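Local coordinates for 2-nitropropane dioxygenase (Streptomyces ansochromogenes, PDB 3BW2), which probably uses flavin mononucleotide and molecular oxygen to oxidise alkyl nitronates, with propionate 3-nitronate as the presumed physiological substrate, at residues A[300-303]-A[304-308]. Sequence-based numbering, arbitrary orientation.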
ATOM      1  N   LEU A 300      27.439  10.167  -5.390  1.00 23.85           N
ATOM      2  CA  LEU A 300      27.688  11.363  -4.604  1.00 24.84           C
ATOM      3  C   LEU A 300      27.709  11.107  -3.093  1.00 24.73           C
ATOM      4  O   LEU A 300      28.611  11.574  -2.391  1.00 25.51           O
ATOM      5  CB  LEU A 300      26.616  12.402  -4.936  1.00 27.10           C
ATOM      6  CG  LEU A 300      26.858  13.867  -4.580  1.00 29.68           C
ATOM      7  CD1 LEU A 300      28.018  14.413  -5.407  1.00 28.93           C
ATOM      8  CD2 LEU A 300      25.587  14.665  -4.856  1.00 29.63           C
ATOM      9  N   THR A 301      26.731  10.353  -2.600  1.00 22.82           N
ATOM     10  CA  THR A 301      26.613  10.081  -1.163  1.00 21.36           C
ATOM     11  C   THR A 301      27.308   8.830  -0.640  1.00 21.23           C
ATOM     12  O   THR A 301      27.469   8.675   0.573  1.00 18.92           O
ATOM     13  CB  THR A 301      25.137   9.965  -0.744  1.00 20.39           C
ATOM     14  OG1 THR A 301      24.582   8.764  -1.292  1.00 18.66           O
ATOM     15  CG2 THR A 301      24.340  11.163  -1.243  1.00 20.00           C
ATOM     16  N   SER A 302      27.710   7.939  -1.540  1.00 21.81           N
ATOM     17  CA  SER A 302      28.353   6.696  -1.129  1.00 22.24           C
ATOM     18  C   SER A 302      29.420   6.886  -0.051  1.00 22.96           C
ATOM     19  O   SER A 302      29.429   6.162   0.944  1.00 21.57           O
ATOM     20  CB  SER A 302      28.956   5.983  -2.337  1.00 23.30           C
ATOM     21  OG  SER A 302      29.488   4.735  -1.935  1.00 29.33           O
ATOM     22  N   PRO A 303      30.338   7.854  -0.238  1.00 23.73           N
ATOM     23  CA  PRO A 303      31.392   8.101   0.751  1.00 23.78           C
ATOM     24  C   PRO A 303      30.807   8.535   2.096  1.00 23.36           C
ATOM     25  O   PRO A 303      31.320   8.173   3.151  1.00 23.35           O
ATOM     26  CB  PRO A 303      32.221   9.209   0.107  1.00 24.39           C
ATOM     27  CG  PRO A 303      32.036   8.963  -1.357  1.00 25.49           C
ATOM     28  CD  PRO A 303      30.559   8.676  -1.441  1.00 24.78           C
ATOM     29  N   LEU A 304      29.733   9.317   2.052  1.00 23.18           N
ATOM     30  CA  LEU A 304      29.089   9.789   3.277  1.00 22.87           C
ATOM     31  C   LEU A 304      28.518   8.603   4.045  1.00 23.44           C
ATOM     32  O   LEU A 304      28.707   8.481   5.259  1.00 22.58           O
ATOM     33  CB  LEU A 304      27.970  10.781   2.940  1.00 21.63           C
ATOM     34  CG  LEU A 304      28.401  12.069   2.228  1.00 21.97           C
ATOM     35  CD1 LEU A 304      27.172  12.910   1.873  1.00 22.65           C
ATOM     36  CD2 LEU A 304      29.349  12.856   3.122  1.00 20.93           C
ATOM     37  N   ARG A 305      27.828   7.723   3.330  1.00 21.92           N
ATOM     38  CA  ARG A 305      27.234   6.550   3.951  1.00 22.88           C
ATOM     39  C   ARG A 305      28.287   5.601   4.513  1.00 22.34           C
ATOM     40  O   ARG A 305      28.078   5.002   5.565  1.00 21.17           O
ATOM     41  CB  ARG A 305      26.339   5.822   2.948  1.00 23.38           C
ATOM     42  CG  ARG A 305      25.009   6.527   2.708  1.00 24.21           C
ATOM     43  CD  ARG A 305      24.179   5.786   1.682  1.00 27.79           C
ATOM     44  NE  ARG A 305      24.624   6.073   0.327  1.00 28.88           N
ATOM     45  CZ  ARG A 305      24.293   5.348  -0.733  1.00 30.21           C
ATOM     46  NH1 ARG A 305      23.516   4.280  -0.590  1.00 28.89           N
ATOM     47  NH2 ARG A 305      24.728   5.699  -1.935  1.00 27.87           N
ATOM     48  N   LYS A 306      29.413   5.464   3.814  1.00 22.97           N
ATOM     49  CA  LYS A 306      30.490   4.594   4.288  1.00 24.05           C
ATOM     50  C   LYS A 306      31.040   5.141   5.602  1.00 22.18           C
ATOM     51  O   LYS A 306      31.282   4.393   6.546  1.00 22.88           O
ATOM     52  CB  LYS A 306      31.641   4.526   3.277  1.00 26.04           C
ATOM     53  CG  LYS A 306      31.347   3.794   1.978  1.00 30.82           C
ATOM     54  CD  LYS A 306      32.655   3.555   1.222  1.00 34.83           C
ATOM     55  CE  LYS A 306      32.433   2.878  -0.121  1.00 37.56           C
ATOM     56  NZ  LYS A 306      31.783   3.787  -1.106  1.00 40.91           N
ATOM     57  N   ALA A 307      31.248   6.449   5.649  1.00 20.44           N
ATOM     58  CA  ALA A 307      31.774   7.090   6.847  1.00 21.93           C
ATOM     59  C   ALA A 307      30.806   6.915   8.014  1.00 22.51           C
ATOM     60  O   ALA A 307      31.214   6.575   9.126  1.00 21.43           O
ATOM     61  CB  ALA A 307      32.011   8.566   6.582  1.00 22.74           C
ATOM     62  N   ALA A 308      29.522   7.146   7.756  1.00 21.76           N
ATOM     63  CA  ALA A 308      28.502   7.015   8.788  1.00 21.55           C
ATOM     64  C   ALA A 308      28.472   5.589   9.334  1.00 23.00           C
ATOM     65  O   ALA A 308      28.400   5.374  10.551  1.00 19.70           O
ATOM     66  CB  ALA A 308      27.138   7.393   8.219  1.00 20.52           C
TER
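Within helix 296-311 of this TIM-barrel flavoprotein, T301 meets R305 and S302 meets K306, each pair one turn apart. P303 kinks the helix, because its N has no hydrogen to give to the turn before. Across the proline the i to i+4 backbone bonds continue: R305 N reaches T301 O at 2.9 Å, K306 N bonds S302 O and A307 N bonds P303 O. The R305 chain bends at chi3 (-79°), which turns the guanidinium back toward the preceding turn. There NE and NH2 both make weak bonds to T301 OG1, each 3.1 Å long and bent to 122°. OG1 lies oblique to the guanidinium plane. The stronger partner of T301 OG1 is the carbonyl O of F270, outside the helix. R305 NH2 also bonds weakly to H298 O, and the R305 side chain touches A318. An alanine here would probably cost T301 OG1 its two weak donors, leave H298 O without this one and open a gap beside A318. The R305 side chain is about 9 Å from the bound flavin mononucleotide. On the exposed flank, the K306 chain is extended through chi2 and chi3, and chi4 (71°) folds the amine back. K306 NZ donates a hydrogen bond to S302 OG at 2.6 Å.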